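Local coordinates for uncharacterized protein lp_2219 (Lactobacillus plantarum, PDB 3HFQ) that is of unknown function but belongs to the seven-bladed beta-propeller lactonase family, and so may act on a lactone or a related sugar derivative, at residues H129-I143 with V156-N168. The protein carries 1 engineered substitution. Residues are numbered along the deposited sequence; the frame is centred on the assembly and turned at random.
Sequences HSGHGPRPEQDGSHI and VIDLGSDKVYVYN
Ser141 and His142 fasten the loop to the carboxylate of Asp158. Ser141 OG donates to Asp158 OD2 at 2.7 Å, and the backbone N of His142 donates to Asp158 OD1 at 3.0 Å. OD1 also accepts from Ser161 N, three residues on, an Asx motif; Ser161 N and His142 N come from opposite faces of the carboxylate plane. CG of Asp158 lies anti to the backbone N (chi1 -167°), which turns the carboxylate toward the loop. A water donates to OD2 and to Ser130 O, and accepts from Ser161 OG and Tyr165 OH. With an alanine here in place of Asp158, Ser141 OG, His142 N and Ser161 N would probably lose the carboxylate oxygens that accept from them, and the water would lose one of its acceptors.

The Gln138 amide is used at both ends. NE2 of Gln138 donates to Leu159 O at 3.0 Å, almost straight (177°) and in the amide plane, while OE1 accepts from Arg135 N on a lone pair. The Asp162 carboxylate lies close by, its plane steeply turned to the amide, and accepts from Gly186 N and Gly188 N. Leu159 N donates to His142 O at 2.8 Å.

His129 ND1 donates to Gly108 O. NE2 of His129 makes a weak, bent bond to Tyr167 OH, and its CD2 edge meets the face of Tyr165, 3.6 Å from Tyr165 CE1. Ile143 CD1 lies over one face of the imidazole.

Asp162 and Lys163 both face Asp158, forming a G1 beta bulge at the hairpin turn. The whole is a beta-propeller arrangement: the connection between two blades folds back on a hairpin of the four-stranded antiparallel blade it enters.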
loop_
_atom_site.group_PDB
_atom_site.type_symbol
_atom_site.label_atom_id
_atom_site.label_comp_id
_atom_site.label_asym_id
_atom_site.label_seq_id
_atom_site.Cartn_x
_atom_site.Cartn_y
_atom_site.Cartn_z
ATOM N N HIS A 129 -18.807 1.911 -6.803
ATOM C CA HIS A 129 -18.866 0.506 -7.196
ATOM C C HIS A 129 -19.906 -0.227 -6.359
ATOM O O HIS A 129 -20.359 0.274 -5.331
ATOM C CB HIS A 129 -17.510 -0.184 -6.996
ATOM C CG HIS A 129 -16.378 0.465 -7.731
ATOM N ND1 HIS A 129 -15.794 1.640 -7.309
ATOM C CD2 HIS A 129 -15.723 0.101 -8.859
ATOM C CE1 HIS A 129 -14.824 1.972 -8.147
ATOM N NE2 HIS A 129 -14.762 1.055 -9.094
ATOM N N SER A 130 -20.276 -1.421 -6.809
ATOM C CA SER A 130 -21.243 -2.239 -6.099
ATOM C C SER A 130 -20.829 -3.697 -6.228
ATOM O O SER A 130 -19.974 -4.042 -7.046
ATOM C CB SER A 130 -22.645 -2.041 -6.678
ATOM O OG SER A 130 -22.719 -2.529 -8.006
ATOM N N GLY A 131 -21.437 -4.555 -5.419
ATOM C CA GLY A 131 -21.103 -5.965 -5.470
ATOM C C GLY A 131 -20.830 -6.485 -4.079
ATOM O O GLY A 131 -20.829 -5.718 -3.120
ATOM N N HIS A 132 -20.606 -7.790 -3.964
ATOM C CA HIS A 132 -20.329 -8.410 -2.674
ATOM C C HIS A 132 -19.661 -9.760 -2.890
ATOM O O HIS A 132 -19.432 -10.173 -4.031
ATOM C CB HIS A 132 -21.626 -8.599 -1.877
ATOM C CG HIS A 132 -22.656 -9.424 -2.583
ATOM N ND1 HIS A 132 -23.535 -8.888 -3.507
ATOM C CD2 HIS A 132 -22.937 -10.744 -2.523
ATOM C CE1 HIS A 132 -24.307 -9.847 -3.979
ATOM N NE2 HIS A 132 -23.967 -10.986 -3.402
ATOM N N GLY A 133 -19.352 -10.441 -1.791
ATOM C CA GLY A 133 -18.705 -11.738 -1.877
ATOM C C GLY A 133 -19.251 -12.719 -0.856
ATOM O O GLY A 133 -20.124 -12.363 -0.069
ATOM N N PRO A 134 -18.748 -13.965 -0.841
ATOM C CA PRO A 134 -19.186 -15.014 0.085
ATOM C C PRO A 134 -18.737 -14.843 1.536
ATOM O O PRO A 134 -19.429 -15.273 2.456
ATOM C CB PRO A 134 -18.612 -16.277 -0.544
ATOM C CG PRO A 134 -17.315 -15.783 -1.117
ATOM C CD PRO A 134 -17.751 -14.494 -1.791
ATOM N N ARG A 135 -17.580 -14.222 1.741
ATOM C CA ARG A 135 -17.047 -14.027 3.087
ATOM C C ARG A 135 -17.729 -12.893 3.859
ATOM O O ARG A 135 -18.223 -11.930 3.271
ATOM C CB ARG A 135 -15.532 -13.786 3.012
ATOM C CG ARG A 135 -14.700 -15.041 2.697
ATOM C CD ARG A 135 -13.292 -14.659 2.233
ATOM N NE ARG A 135 -12.274 -15.682 2.476
ATOM C CZ ARG A 135 -12.164 -16.835 1.821
ATOM N NH1 ARG A 135 -13.018 -17.149 0.855
ATOM N NH2 ARG A 135 -11.186 -17.676 2.130
ATOM N N PRO A 136 -17.762 -12.998 5.200
ATOM C CA PRO A 136 -18.383 -11.997 6.077
ATOM C C PRO A 136 -17.865 -10.584 5.830
ATOM O O PRO A 136 -18.600 -9.606 5.973
ATOM C CB PRO A 136 -18.024 -12.494 7.477
ATOM C CG PRO A 136 -17.922 -13.979 7.298
ATOM C CD PRO A 136 -17.167 -14.088 5.993
ATOM N N GLU A 137 -16.592 -10.479 5.462
ATOM C CA GLU A 137 -15.985 -9.178 5.212
ATOM C C GLU A 137 -16.429 -8.580 3.884
ATOM O O GLU A 137 -16.218 -7.395 3.629
ATOM C CB GLU A 137 -14.453 -9.293 5.228
ATOM C CG GLU A 137 -13.873 -9.750 6.561
ATOM C CD GLU A 137 -13.688 -11.255 6.647
ATOM O OE1 GLU A 137 -14.302 -11.986 5.841
ATOM O OE2 GLU A 137 -12.927 -11.706 7.532
ATOM N N GLN A 138 -17.059 -9.394 3.047
ATOM C CA GLN A 138 -17.494 -8.936 1.733
ATOM C C GLN A 138 -18.979 -8.602 1.640
ATOM O O GLN A 138 -19.666 -9.044 0.726
ATOM C CB GLN A 138 -17.121 -9.992 0.693
ATOM C CG GLN A 138 -15.626 -10.280 0.658
ATOM C CD GLN A 138 -15.269 -11.421 -0.270
ATOM O OE1 GLN A 138 -15.713 -12.555 -0.076
ATOM N NE2 GLN A 138 -14.460 -11.130 -1.283
ATOM N N ASP A 139 -19.459 -7.798 2.581
ATOM C CA ASP A 139 -20.863 -7.401 2.611
ATOM C C ASP A 139 -21.220 -6.388 1.523
ATOM O O ASP A 139 -22.390 -6.226 1.176
ATOM C CB ASP A 139 -21.218 -6.821 3.987
ATOM C CG ASP A 139 -20.246 -5.745 4.441
ATOM O OD1 ASP A 139 -20.706 -4.740 5.024
ATOM O OD2 ASP A 139 -19.022 -5.907 4.233
ATOM N N GLY A 140 -20.211 -5.708 0.989
ATOM C CA GLY A 140 -20.450 -4.728 -0.055
ATOM C C GLY A 140 -19.150 -4.383 -0.756
ATOM O O GLY A 140 -18.128 -5.014 -0.502
ATOM N N SER A 141 -19.178 -3.390 -1.640
ATOM C CA SER A 141 -17.968 -2.992 -2.349
ATOM C C SER A 141 -16.976 -2.362 -1.387
ATOM O O SER A 141 -17.342 -1.515 -0.574
ATOM C CB SER A 141 -18.294 -1.993 -3.460
ATOM O OG SER A 141 -17.101 -1.455 -4.004
ATOM N N HIS A 142 -15.716 -2.775 -1.496
ATOM C CA HIS A 142 -14.650 -2.262 -0.645
ATOM C C HIS A 142 -13.396 -2.018 -1.490
ATOM O O HIS A 142 -12.612 -2.932 -1.720
ATOM C CB HIS A 142 -14.348 -3.275 0.467
ATOM C CG HIS A 142 -15.491 -3.493 1.416
ATOM N ND1 HIS A 142 -15.782 -4.729 1.960
ATOM C CD2 HIS A 142 -16.395 -2.632 1.939
ATOM C CE1 HIS A 142 -16.816 -4.614 2.777
ATOM N NE2 HIS A 142 -17.206 -3.354 2.782
ATOM N N ILE A 143 -13.218 -0.785 -1.958
ATOM C CA ILE A 143 -12.058 -0.444 -2.780
ATOM C C ILE A 143 -10.851 -0.267 -1.863
ATOM O O ILE A 143 -10.925 0.446 -0.865
ATOM C CB ILE A 143 -12.309 0.857 -3.585
ATOM C CG1 ILE A 143 -13.604 0.726 -4.392
ATOM C CG2 ILE A 143 -11.152 1.109 -4.539
ATOM C CD1 ILE A 143 -13.620 -0.458 -5.360
ATOM N N VAL A 156 -7.812 -0.521 -10.120
ATOM C CA VAL A 156 -8.638 -0.304 -8.935
ATOM C C VAL A 156 -9.105 -1.663 -8.414
ATOM O O VAL A 156 -9.775 -2.407 -9.123
ATOM C CB VAL A 156 -9.856 0.592 -9.287
ATOM C CG1 VAL A 156 -10.749 0.790 -8.062
ATOM C CG2 VAL A 156 -9.365 1.942 -9.808
ATOM N N ILE A 157 -8.749 -1.979 -7.172
ATOM C CA ILE A 157 -9.088 -3.274 -6.585
ATOM C C ILE A 157 -10.257 -3.248 -5.605
ATOM O O ILE A 157 -10.261 -2.471 -4.658
ATOM C CB ILE A 157 -7.858 -3.861 -5.861
ATOM C CG1 ILE A 157 -6.674 -3.918 -6.831
ATOM C CG2 ILE A 157 -8.178 -5.247 -5.315
ATOM C CD1 ILE A 157 -5.361 -4.306 -6.173
ATOM N N ASP A 158 -11.236 -4.122 -5.831
ATOM C CA ASP A 158 -12.410 -4.211 -4.970
ATOM C C ASP A 158 -12.337 -5.508 -4.163
ATOM O O ASP A 158 -12.603 -6.594 -4.680
ATOM C CB ASP A 158 -13.689 -4.203 -5.816
ATOM C CG ASP A 158 -14.942 -3.979 -4.986
ATOM O OD1 ASP A 158 -14.989 -4.442 -3.830
ATOM O OD2 ASP A 158 -15.891 -3.350 -5.497
ATOM N N LEU A 159 -11.967 -5.387 -2.895
ATOM C CA LEU A 159 -11.857 -6.543 -2.019
ATOM C C LEU A 159 -13.227 -7.163 -1.760
ATOM O O LEU A 159 -13.358 -8.383 -1.640
ATOM C CB LEU A 159 -11.204 -6.120 -0.695
ATOM C CG LEU A 159 -11.090 -7.153 0.431
ATOM C CD1 LEU A 159 -9.833 -6.881 1.249
ATOM C CD2 LEU A 159 -12.335 -7.102 1.307
ATOM N N GLY A 160 -14.246 -6.312 -1.692
ATOM C CA GLY A 160 -15.593 -6.777 -1.423
ATOM C C GLY A 160 -16.258 -7.607 -2.508
ATOM O O GLY A 160 -17.029 -8.520 -2.202
ATOM N N SER A 161 -15.964 -7.309 -3.769
ATOM C CA SER A 161 -16.577 -8.036 -4.878
ATOM C C SER A 161 -15.629 -8.957 -5.646
ATOM O O SER A 161 -16.013 -9.527 -6.666
ATOM C CB SER A 161 -17.206 -7.043 -5.855
ATOM O OG SER A 161 -16.207 -6.225 -6.433
ATOM N N ASP A 162 -14.399 -9.102 -5.160
ATOM C CA ASP A 162 -13.404 -9.958 -5.811
ATOM C C ASP A 162 -13.104 -9.534 -7.244
ATOM O O ASP A 162 -13.021 -10.374 -8.142
ATOM C CB ASP A 162 -13.866 -11.421 -5.808
ATOM C CG ASP A 162 -13.807 -12.050 -4.434
ATOM O OD1 ASP A 162 -12.745 -11.952 -3.784
ATOM O OD2 ASP A 162 -14.818 -12.647 -4.004
ATOM N N LYS A 163 -12.929 -8.234 -7.461
ATOM C CA LYS A 163 -12.647 -7.744 -8.805
ATOM C C LYS A 163 -11.502 -6.749 -8.875
ATOM O O LYS A 163 -11.250 -5.994 -7.931
ATOM C CB LYS A 163 -13.898 -7.093 -9.402
ATOM C CG LYS A 163 -15.043 -8.058 -9.675
ATOM C CD LYS A 163 -16.303 -7.307 -10.076
ATOM C CE LYS A 163 -17.473 -8.256 -10.301
ATOM N NZ LYS A 163 -17.240 -9.191 -11.440
ATOM N N VAL A 164 -10.802 -6.769 -10.004
ATOM C CA VAL A 164 -9.715 -5.835 -10.243
ATOM C C VAL A 164 -10.095 -5.082 -11.508
ATOM O O VAL A 164 -10.134 -5.651 -12.603
ATOM C CB VAL A 164 -8.355 -6.540 -10.466
ATOM C CG1 VAL A 164 -7.278 -5.492 -10.725
ATOM C CG2 VAL A 164 -7.981 -7.370 -9.241
ATOM N N TYR A 165 -10.405 -3.803 -11.345
ATOM C CA TYR A 165 -10.785 -2.962 -12.464
ATOM C C TYR A 165 -9.579 -2.221 -13.026
ATOM O O TYR A 165 -8.609 -1.952 -12.316
ATOM C CB TYR A 165 -11.789 -1.889 -12.035
ATOM C CG TYR A 165 -13.127 -2.379 -11.538
ATOM C CD1 TYR A 165 -13.300 -2.794 -10.217
ATOM C CD2 TYR A 165 -14.236 -2.379 -12.379
ATOM C CE1 TYR A 165 -14.549 -3.205 -9.750
ATOM C CE2 TYR A 165 -15.484 -2.787 -11.926
ATOM C CZ TYR A 165 -15.638 -3.191 -10.610
ATOM O OH TYR A 165 -16.882 -3.576 -10.162
ATOM N N VAL A 166 -9.650 -1.906 -14.311
ATOM C CA VAL A 166 -8.625 -1.104 -14.951
ATOM C C VAL A 166 -9.418 0.023 -15.599
ATOM O O VAL A 166 -10.355 -0.231 -16.357
ATOM C CB VAL A 166 -7.844 -1.867 -16.029
ATOM C CG1 VAL A 166 -6.916 -0.900 -16.763
ATOM C CG2 VAL A 166 -7.017 -2.974 -15.382
ATOM N N TYR A 167 -9.055 1.261 -15.270
ATOM C CA TYR A 167 -9.727 2.450 -15.794
ATOM C C TYR A 167 -8.785 3.344 -16.584
ATOM O O TYR A 167 -7.608 3.464 -16.253
ATOM C CB TYR A 167 -10.265 3.313 -14.651
ATOM C CG TYR A 167 -11.466 2.784 -13.915
ATOM C CD1 TYR A 167 -12.758 3.046 -14.373
ATOM C CD2 TYR A 167 -11.317 2.064 -12.732
ATOM C CE1 TYR A 167 -13.876 2.593 -13.671
ATOM C CE2 TYR A 167 -12.423 1.607 -12.026
ATOM C CZ TYR A 167 -13.698 1.880 -12.496
ATOM O OH TYR A 167 -14.791 1.433 -11.792
ATOM N N ASN A 168 -9.318 3.990 -17.616
ATOM C CA ASN A 168 -8.534 4.939 -18.386
ATOM C C ASN A 168 -8.756 6.251 -17.649
ATOM O O ASN A 168 -9.830 6.466 -17.083
ATOM C CB ASN A 168 -9.044 5.033 -19.821
ATOM C CG ASN A 168 -8.762 3.771 -20.607
ATOM O OD1 ASN A 168 -7.648 3.251 -20.572
ATOM N ND2 ASN A 168 -9.764 3.273 -21.320
HETATM O O HOH W 1 -17.190 -4.025 -7.628
HETATM O O HOH W 2 -19.407 -1.713 -9.666
#